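Local coordinates for putative NAD(P)H nitroreductase MhqN (Bacillus subtilis, PDB 3BEM), which is a putative FMN-dependent, homodimeric nitroreductase that may contribute to the degradation of aromatic compounds, at residues S52-Q57 and V128-N133. The protein carries 3 engineered substitutions. Numbering follows the deposited sequence.
With FMN (flavin mononucleotide), chain E.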
loop_
_atom_site.group_PDB
_atom_site.type_symbol
_atom_site.label_atom_id
_atom_site.label_comp_id
_atom_site.label_asym_id
_atom_site.label_seq_id
_atom_site.Cartn_x
_atom_site.Cartn_y
_atom_site.Cartn_z
ATOM N N SER B 52 8.223 0.782 6.321
ATOM C CA SER B 52 7.256 0.324 7.327
ATOM C C SER B 52 7.440 1.198 8.569
ATOM O O SER B 52 8.522 1.678 8.842
ATOM C CB SER B 52 7.440 -1.158 7.694
ATOM O OG SER B 52 8.635 -1.434 8.423
ATOM N N ALA B 53 6.334 1.414 9.286
ATOM C CA ALA B 53 6.325 2.297 10.459
ATOM C C ALA B 53 7.358 1.787 11.454
ATOM O O ALA B 53 7.355 0.626 11.782
ATOM C CB ALA B 53 4.965 2.285 11.099
ATOM N N PHE B 54 8.264 2.676 11.879
ATOM C CA PHE B 54 9.302 2.361 12.864
ATOM C C PHE B 54 10.225 1.230 12.432
ATOM O O PHE B 54 10.896 0.612 13.269
ATOM C CB PHE B 54 8.659 2.018 14.241
ATOM C CG PHE B 54 7.749 3.100 14.788
ATOM C CD1 PHE B 54 8.260 4.136 15.538
ATOM C CD2 PHE B 54 6.389 3.066 14.533
ATOM C CE1 PHE B 54 7.417 5.111 16.020
ATOM C CE2 PHE B 54 5.540 4.051 15.003
ATOM C CZ PHE B 54 6.062 5.071 15.746
ATOM N N ASN B 55 10.251 0.926 11.124
ATOM C CA ASN B 55 10.997 -0.208 10.579
ATOM C C ASN B 55 10.623 -1.530 11.239
ATOM O O ASN B 55 11.458 -2.399 11.382
ATOM C CB ASN B 55 12.474 0.048 10.695
ATOM C CG ASN B 55 13.315 -0.915 9.898
ATOM O OD1 ASN B 55 12.931 -1.337 8.804
ATOM N ND2 ASN B 55 14.504 -1.290 10.465
ATOM N N LEU B 56 9.373 -1.639 11.712
ATOM C CA LEU B 56 8.918 -2.856 12.374
ATOM C C LEU B 56 8.646 -4.021 11.417
ATOM O O LEU B 56 8.546 -5.163 11.865
ATOM C CB LEU B 56 7.698 -2.577 13.240
ATOM C CG LEU B 56 7.977 -1.751 14.490
ATOM C CD1 LEU B 56 6.660 -1.404 15.076
ATOM C CD2 LEU B 56 8.835 -2.555 15.485
ATOM N N GLN B 57 8.537 -3.738 10.096
ATOM C CA GLN B 57 8.460 -4.827 9.111
ATOM C C GLN B 57 7.300 -5.823 9.489
ATOM O O GLN B 57 7.486 -7.036 9.681
ATOM C CB GLN B 57 9.813 -5.471 8.994
ATOM C CG GLN B 57 10.866 -4.520 8.494
ATOM C CD GLN B 57 12.276 -5.035 8.742
ATOM O OE1 GLN B 57 12.692 -5.956 8.071
ATOM N NE2 GLN B 57 12.993 -4.467 9.749
ATOM N N VAL B 128 7.427 0.892 21.336
ATOM C CA VAL B 128 6.457 0.080 22.074
ATOM C C VAL B 128 5.330 0.930 22.663
ATOM O O VAL B 128 4.143 0.616 22.500
ATOM C CB VAL B 128 7.187 -0.769 23.126
ATOM C CG1 VAL B 128 6.222 -1.555 23.999
ATOM C CG2 VAL B 128 8.154 -1.697 22.391
ATOM N N SER B 129 5.691 2.029 23.320
ATOM C CA SER B 129 4.679 2.855 23.908
ATOM C C SER B 129 3.803 3.571 22.877
ATOM O O SER B 129 2.653 3.780 23.147
ATOM C CB SER B 129 5.275 3.848 24.920
ATOM O OG SER B 129 5.992 4.863 24.266
ATOM N N PHE B 130 4.346 3.924 21.716
ATOM C CA PHE B 130 3.523 4.484 20.636
ATOM C C PHE B 130 2.330 3.547 20.329
ATOM O O PHE B 130 1.185 3.983 20.264
ATOM C CB PHE B 130 4.345 4.710 19.367
ATOM C CG PHE B 130 3.658 5.568 18.349
ATOM C CD1 PHE B 130 2.835 5.011 17.391
ATOM C CD2 PHE B 130 3.837 6.943 18.345
ATOM C CE1 PHE B 130 2.205 5.780 16.440
ATOM C CE2 PHE B 130 3.205 7.729 17.399
ATOM C CZ PHE B 130 2.368 7.147 16.454
ATOM N N TYR B 131 2.595 2.257 20.175
ATOM C CA TYR B 131 1.565 1.283 19.926
ATOM C C TYR B 131 0.678 1.005 21.141
ATOM O O TYR B 131 -0.531 1.108 21.064
ATOM C CB TYR B 131 2.158 -0.043 19.417
ATOM C CG TYR B 131 2.549 0.026 17.945
ATOM C CD1 TYR B 131 3.661 0.768 17.525
ATOM C CD2 TYR B 131 1.753 -0.578 16.974
ATOM C CE1 TYR B 131 4.014 0.831 16.184
ATOM C CE2 TYR B 131 2.114 -0.528 15.602
ATOM C CZ TYR B 131 3.224 0.203 15.221
ATOM O OH TYR B 131 3.518 0.290 13.879
ATOM N N GLU B 132 1.288 0.688 22.263
ATOM C CA GLU B 132 0.493 0.378 23.462
ATOM C C GLU B 132 -0.375 1.557 23.911
ATOM O O GLU B 132 -1.505 1.342 24.341
ATOM C CB GLU B 132 1.387 -0.087 24.619
ATOM C CG GLU B 132 2.183 -1.363 24.383
ATOM C CD GLU B 132 1.385 -2.658 24.556
ATOM O OE1 GLU B 132 0.122 -2.663 24.386
ATOM O OE2 GLU B 132 2.055 -3.687 24.858
ATOM N N ASN B 133 0.136 2.788 23.813
ATOM C CA ASN B 133 -0.663 3.955 24.191
ATOM C C ASN B 133 -1.917 4.120 23.330
ATOM O O ASN B 133 -2.928 4.605 23.807
ATOM C CB ASN B 133 0.144 5.263 24.160
ATOM C CG ASN B 133 1.204 5.351 25.282
ATOM O OD1 ASN B 133 1.242 4.545 26.233
ATOM N ND2 ASN B 133 2.099 6.323 25.148
HETATM N N1 FMN E . 9.113 8.474 9.628
HETATM C C2 FMN E . 9.139 9.594 10.434
HETATM O O2 FMN E . 10.176 10.270 10.495
HETATM N N3 FMN E . 8.026 9.954 11.179
HETATM C C4 FMN E . 6.859 9.202 11.149
HETATM O O4 FMN E . 5.846 9.693 11.691
HETATM C C4A FMN E . 6.844 8.041 10.324
HETATM N N5 FMN E . 5.713 7.231 10.252
HETATM C C5A FMN E . 5.694 6.158 9.364
HETATM C C6 FMN E . 4.528 5.387 9.217
HETATM C C7 FMN E . 4.466 4.258 8.362
HETATM C C7M FMN E . 3.122 3.867 7.778
HETATM C C8 FMN E . 5.599 3.940 7.622
HETATM C C8M FMN E . 5.419 3.242 6.312
HETATM C C9 FMN E . 6.768 4.707 7.758
HETATM C C9A FMN E . 6.851 5.818 8.617
HETATM N N10 FMN E . 8.006 6.584 8.731
HETATM C C10 FMN E . 7.981 7.704 9.553
HETATM C "C1'" FMN E . 9.309 6.131 8.082
HETATM C "C2'" FMN E . 9.858 4.783 8.632
HETATM O "O2'" FMN E . 10.548 4.966 9.864
HETATM C "C3'" FMN E . 10.800 4.167 7.574
HETATM O "O3'" FMN E . 9.985 3.802 6.443
HETATM C "C4'" FMN E . 11.690 3.011 8.085
HETATM O "O4'" FMN E . 12.532 3.404 9.162
HETATM C "C5'" FMN E . 12.677 2.460 7.032
HETATM O "O5'" FMN E . 13.440 3.455 6.333
HETATM P P FMN E . 13.529 3.297 4.734
HETATM O O1P FMN E . 14.292 4.382 4.148
HETATM O O2P FMN E . 14.285 2.107 4.422
HETATM O O3P FMN E . 12.118 3.338 4.328
#
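An aromatic cluster of F54, F130 and Y131 joins the flavin-binding loop S52-Q57 of this nitroreductase-family subunit to helix 117-134. Three bumps on the loop, the A53 methyl, the F54 ring and an L56 methyl, meet two rings reaching out from the helix. F54 is the main bump: with CG anti to its carbonyl carbon (chi1 -56°), its ring runs toward the helix and wedges against both F130 and Y131. CZ rests on one face of the F130 ring, offset toward the rim, 3.6 Å from F130 CG, and the two ring planes meet obliquely at 55°. CD2 of F54 instead abuts the edge of Y131, 3.7 Å from Y131 CE1. An alanine in place of F130 takes away the ring against which F54 CZ and CE2 lie, and would probably leave the F54 ring less firmly fixed. Y131 and L56 reach toward each other tip to tip, L56 CD1 3.6 Å from Y131 CE1; A53 CB lies 3.7 Å from Y131 OH. That hydroxyl is hydrogen-bonded to NE2 of H58, the next residue after Q57. Within the loop segment, Q57 N donates to S52 OG at 2.8 Å, tying the two ends of S52-Q57 together. A53 also faces the cofactor: its CB lies 3.4 Å from FMN C7, so one methyl touches both the flavin's benzenoid ring and the Y131 hydroxyl.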